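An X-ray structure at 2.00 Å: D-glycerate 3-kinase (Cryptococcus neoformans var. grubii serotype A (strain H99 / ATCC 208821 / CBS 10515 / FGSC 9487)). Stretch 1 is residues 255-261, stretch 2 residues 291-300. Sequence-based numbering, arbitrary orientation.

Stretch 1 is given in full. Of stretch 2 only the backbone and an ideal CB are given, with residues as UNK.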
# COMPACT_ATOMS: atom_id res chain seq x y z
N ASP A 255 -7.86 12.41 -10.84
CA ASP A 255 -6.69 13.25 -11.02
C ASP A 255 -5.81 13.09 -9.79
O ASP A 255 -6.31 13.08 -8.66
CB ASP A 255 -7.07 14.72 -11.20
CG ASP A 255 -5.90 15.59 -11.64
OD1 ASP A 255 -4.82 15.57 -11.00
OD2 ASP A 255 -6.05 16.30 -12.65
N LEU A 256 -4.51 12.95 -10.02
CA LEU A 256 -3.57 12.81 -8.92
C LEU A 256 -3.55 14.04 -8.01
O LEU A 256 -3.07 13.94 -6.88
CB LEU A 256 -2.17 12.54 -9.50
CG LEU A 256 -1.30 11.38 -8.98
CD1 LEU A 256 -2.10 10.16 -8.52
CD2 LEU A 256 -0.31 10.99 -10.08
N SER A 257 -4.07 15.18 -8.48
CA SER A 257 -4.10 16.37 -7.63
C SER A 257 -4.98 16.17 -6.41
O SER A 257 -4.77 16.86 -5.40
CB SER A 257 -4.60 17.57 -8.43
OG SER A 257 -5.97 17.42 -8.76
N TYR A 258 -5.95 15.26 -6.47
CA TYR A 258 -6.82 15.01 -5.32
C TYR A 258 -6.02 14.61 -4.09
O TYR A 258 -6.44 14.90 -2.96
CB TYR A 258 -7.85 13.92 -5.64
CG TYR A 258 -8.80 14.19 -6.79
CD1 TYR A 258 -8.80 15.41 -7.47
CD2 TYR A 258 -9.72 13.22 -7.20
CE1 TYR A 258 -9.66 15.65 -8.52
CE2 TYR A 258 -10.59 13.45 -8.25
CZ TYR A 258 -10.56 14.66 -8.90
OH TYR A 258 -11.43 14.88 -9.94
N VAL A 259 -4.87 13.97 -4.27
CA VAL A 259 -4.14 13.42 -3.13
C VAL A 259 -3.73 14.52 -2.16
O VAL A 259 -3.84 14.37 -0.94
CB VAL A 259 -2.93 12.60 -3.61
CG1 VAL A 259 -2.14 12.07 -2.43
CG2 VAL A 259 -3.38 11.46 -4.51
N TRP A 260 -3.25 15.66 -2.69
CA TRP A 260 -2.96 16.82 -1.86
C TRP A 260 -4.20 17.29 -1.12
O TRP A 260 -4.17 17.54 0.09
CB TRP A 260 -2.42 17.97 -2.71
CG TRP A 260 -0.96 17.95 -3.04
CD1 TRP A 260 0.09 18.23 -2.20
CD2 TRP A 260 -0.38 17.69 -4.33
NE1 TRP A 260 1.28 18.13 -2.88
CE2 TRP A 260 1.02 17.80 -4.19
CE3 TRP A 260 -0.91 17.35 -5.58
CZ2 TRP A 260 1.90 17.59 -5.25
CZ3 TRP A 260 -0.04 17.15 -6.64
CH2 TRP A 260 1.35 17.26 -6.47
N THR A 261 -5.30 17.46 -1.86
CA THR A 261 -6.53 17.97 -1.26
C THR A 261 -7.05 17.04 -0.17
O THR A 261 -7.40 17.48 0.93
CB THR A 261 -7.59 18.16 -2.35
OG1 THR A 261 -7.07 19.04 -3.36
CG2 THR A 261 -8.88 18.73 -1.77
N UNK A 291 5.82 11.68 -1.43
CA UNK A 291 5.15 10.51 -1.98
C UNK A 291 4.81 10.63 -3.46
O UNK A 291 4.84 9.63 -4.17
CB UNK A 291 3.87 10.24 -1.19
N UNK A 292 4.46 11.84 -3.91
CA UNK A 292 4.01 12.03 -5.29
C UNK A 292 4.96 11.51 -6.37
O UNK A 292 4.47 11.00 -7.39
CB UNK A 292 3.77 13.52 -5.53
N UNK A 293 6.30 11.61 -6.24
CA UNK A 293 7.15 11.03 -7.29
C UNK A 293 6.93 9.54 -7.47
O UNK A 293 7.05 9.03 -8.59
CB UNK A 293 8.62 11.29 -6.97
N UNK A 294 6.59 8.83 -6.39
CA UNK A 294 6.34 7.40 -6.51
C UNK A 294 5.06 7.12 -7.28
O UNK A 294 5.01 6.18 -8.07
CB UNK A 294 6.27 6.76 -5.12
N UNK A 295 4.00 7.90 -7.02
CA UNK A 295 2.78 7.80 -7.82
C UNK A 295 3.08 8.08 -9.29
O UNK A 295 2.62 7.35 -10.18
CB UNK A 295 1.72 8.77 -7.30
N UNK A 296 3.84 9.15 -9.56
CA UNK A 296 4.11 9.55 -10.94
C UNK A 296 4.89 8.47 -11.70
O UNK A 296 4.58 8.17 -12.86
CB UNK A 296 4.89 10.87 -10.96
N UNK A 297 5.90 7.87 -11.06
CA UNK A 297 6.81 6.96 -11.74
C UNK A 297 6.35 5.50 -11.75
O UNK A 297 6.61 4.79 -12.72
CB UNK A 297 8.19 7.05 -11.08
N UNK A 298 5.73 5.03 -10.67
CA UNK A 298 5.62 3.59 -10.42
C UNK A 298 4.19 3.06 -10.36
O UNK A 298 4.01 1.84 -10.32
CB UNK A 298 6.33 3.25 -9.10
N UNK A 299 3.19 3.93 -10.30
CA UNK A 299 1.82 3.48 -10.10
C UNK A 299 1.34 2.61 -11.26
O UNK A 299 0.50 1.73 -11.06
CB UNK A 299 0.89 4.68 -9.93
N UNK A 300 1.86 2.82 -12.48
CA UNK A 300 1.36 2.05 -13.61
C UNK A 300 1.77 0.59 -13.55
O UNK A 300 1.13 -0.25 -14.20
CB UNK A 300 1.85 2.67 -14.92

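Stretch 1 meets stretch 2 with three apolar side chains, Leu256, Val259 and Trp260. Its capping bond, from Ser257 N to Asp255 OD1 (2.7 Å), lies out of reach, so positions facing this surface must be judged mainly by shape and apolarity.

Position 291 has helical backbone angles, and its CB points sideways with nothing of stretch 1 nearby. Many residues would fit; the deposited one is Tyr291, whose ring leads away.

Position 292 is the most constrained. Its CB points toward stretch 1 and starts 4.5 Å from Trp260 CZ2, with Leu256 and Val259 farther along. A long, flexible apolar chain suits this space: leucine or isoleucine could cover part of it, methionine more. The residue is Met292. Its CG lies over one face of the Trp260 six-membered ring, 4.0 Å from the centroid in a CH-pi contact, and its chain then runs on to the other two residues: SD is 3.8 Å from Leu256 CG, and CE is 3.5 Å from Val259 CB. The unbranched chain can thread among all three neighbours, although chi1, at -97°, lies between the usual wells.

Positions 293 and 294 are out of reach, so stretch 1 makes no choice here. At 293 the phi of -59° would admit proline, and the helix is kinked here: neither N makes the usual bond to the residue four back. The residues are Pro293, which has no amide hydrogen to give, and Ser294, whose N bonds instead to Tyr291 O (2.9 Å).

At 295 the CB points toward stretch 1 and lies 4.1 Å from Leu256 CD2. An apolar or aromatic residue would suit, since Leu256 offers only hydrocarbon. Tyr295 uses its CB against Leu256 CD2, also at 4.1 Å, while its OH is hydrogen-bonded elsewhere in the structure.

Position 296 points sideways, its CB 5.3 Å from Leu256 CD2, and could hold a polar or an apolar chain. Glu296 extends with chi2 at 174°, and its end comes nearer stretch 1 without making a close contact; both carboxylate oxygens are hydrogen-bonded elsewhere.

Positions 297 and 298 lie beyond reach; stretch 1 sets no limit on them, so many residues would do. They hold Leu297 and Phe298.

Position 299 again points toward stretch 1, but its ideal CB has no neighbour there within 5.5 Å. A side chain of some length is needed to close the gap, apolar or polar with an aliphatic stem. Gln299 extends with chi1 and chi2 both t, bringing NE2 to 4.0 Å from Leu256 CD1, a packing contact.

Position 300, out of reach, is equally unrestricted by stretch 1; it is Asp300.

Stretch 2 (291-300) YMPSYELFQD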
# COMPACT_ATOMS: atom_id res chain seq x y z
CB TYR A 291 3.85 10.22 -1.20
CG TYR A 291 4.10 9.77 0.21
CD1 TYR A 291 4.37 10.68 1.23
CD2 TYR A 291 4.07 8.41 0.53
CE1 TYR A 291 4.60 10.26 2.53
CE2 TYR A 291 4.30 7.98 1.83
CZ TYR A 291 4.56 8.91 2.82
OH TYR A 291 4.79 8.47 4.09
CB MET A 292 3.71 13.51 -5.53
CG MET A 292 2.25 13.89 -5.39
SD MET A 292 1.17 13.01 -6.54
CE MET A 292 0.09 12.24 -5.35
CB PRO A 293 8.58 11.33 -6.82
CG PRO A 293 8.45 12.35 -5.76
CD PRO A 293 7.09 12.25 -5.18
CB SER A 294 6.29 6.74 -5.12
OG SER A 294 7.60 6.57 -4.60
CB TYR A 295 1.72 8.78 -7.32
CG TYR A 295 1.09 8.44 -5.98
CD1 TYR A 295 0.04 7.53 -5.89
CD2 TYR A 295 1.51 9.07 -4.81
CE1 TYR A 295 -0.56 7.23 -4.66
CE2 TYR A 295 0.92 8.77 -3.58
CZ TYR A 295 -0.10 7.85 -3.52
OH TYR A 295 -0.68 7.58 -2.29
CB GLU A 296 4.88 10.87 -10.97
CG GLU A 296 4.08 12.06 -10.43
CD GLU A 296 4.90 13.33 -10.33
OE1 GLU A 296 5.99 13.39 -10.92
OE2 GLU A 296 4.43 14.30 -9.69
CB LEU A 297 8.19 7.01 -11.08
CG LEU A 297 8.98 8.30 -11.25
CD1 LEU A 297 10.30 8.15 -10.54
CD2 LEU A 297 9.19 8.59 -12.73
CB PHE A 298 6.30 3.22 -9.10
CG PHE A 298 7.70 3.74 -8.95
CD1 PHE A 298 8.64 3.58 -9.96
CD2 PHE A 298 8.07 4.40 -7.79
CE1 PHE A 298 9.93 4.07 -9.80
CE2 PHE A 298 9.33 4.88 -7.63
CZ PHE A 298 10.27 4.73 -8.64
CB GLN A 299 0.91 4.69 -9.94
CG GLN A 299 -0.50 4.40 -9.51
CD GLN A 299 -1.27 5.68 -9.28
OE1 GLN A 299 -2.01 5.80 -8.31
NE2 GLN A 299 -1.08 6.64 -10.18
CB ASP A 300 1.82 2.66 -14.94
CG ASP A 300 1.28 4.06 -15.15
OD1 ASP A 300 0.06 4.26 -14.97
OD2 ASP A 300 2.09 4.96 -15.46
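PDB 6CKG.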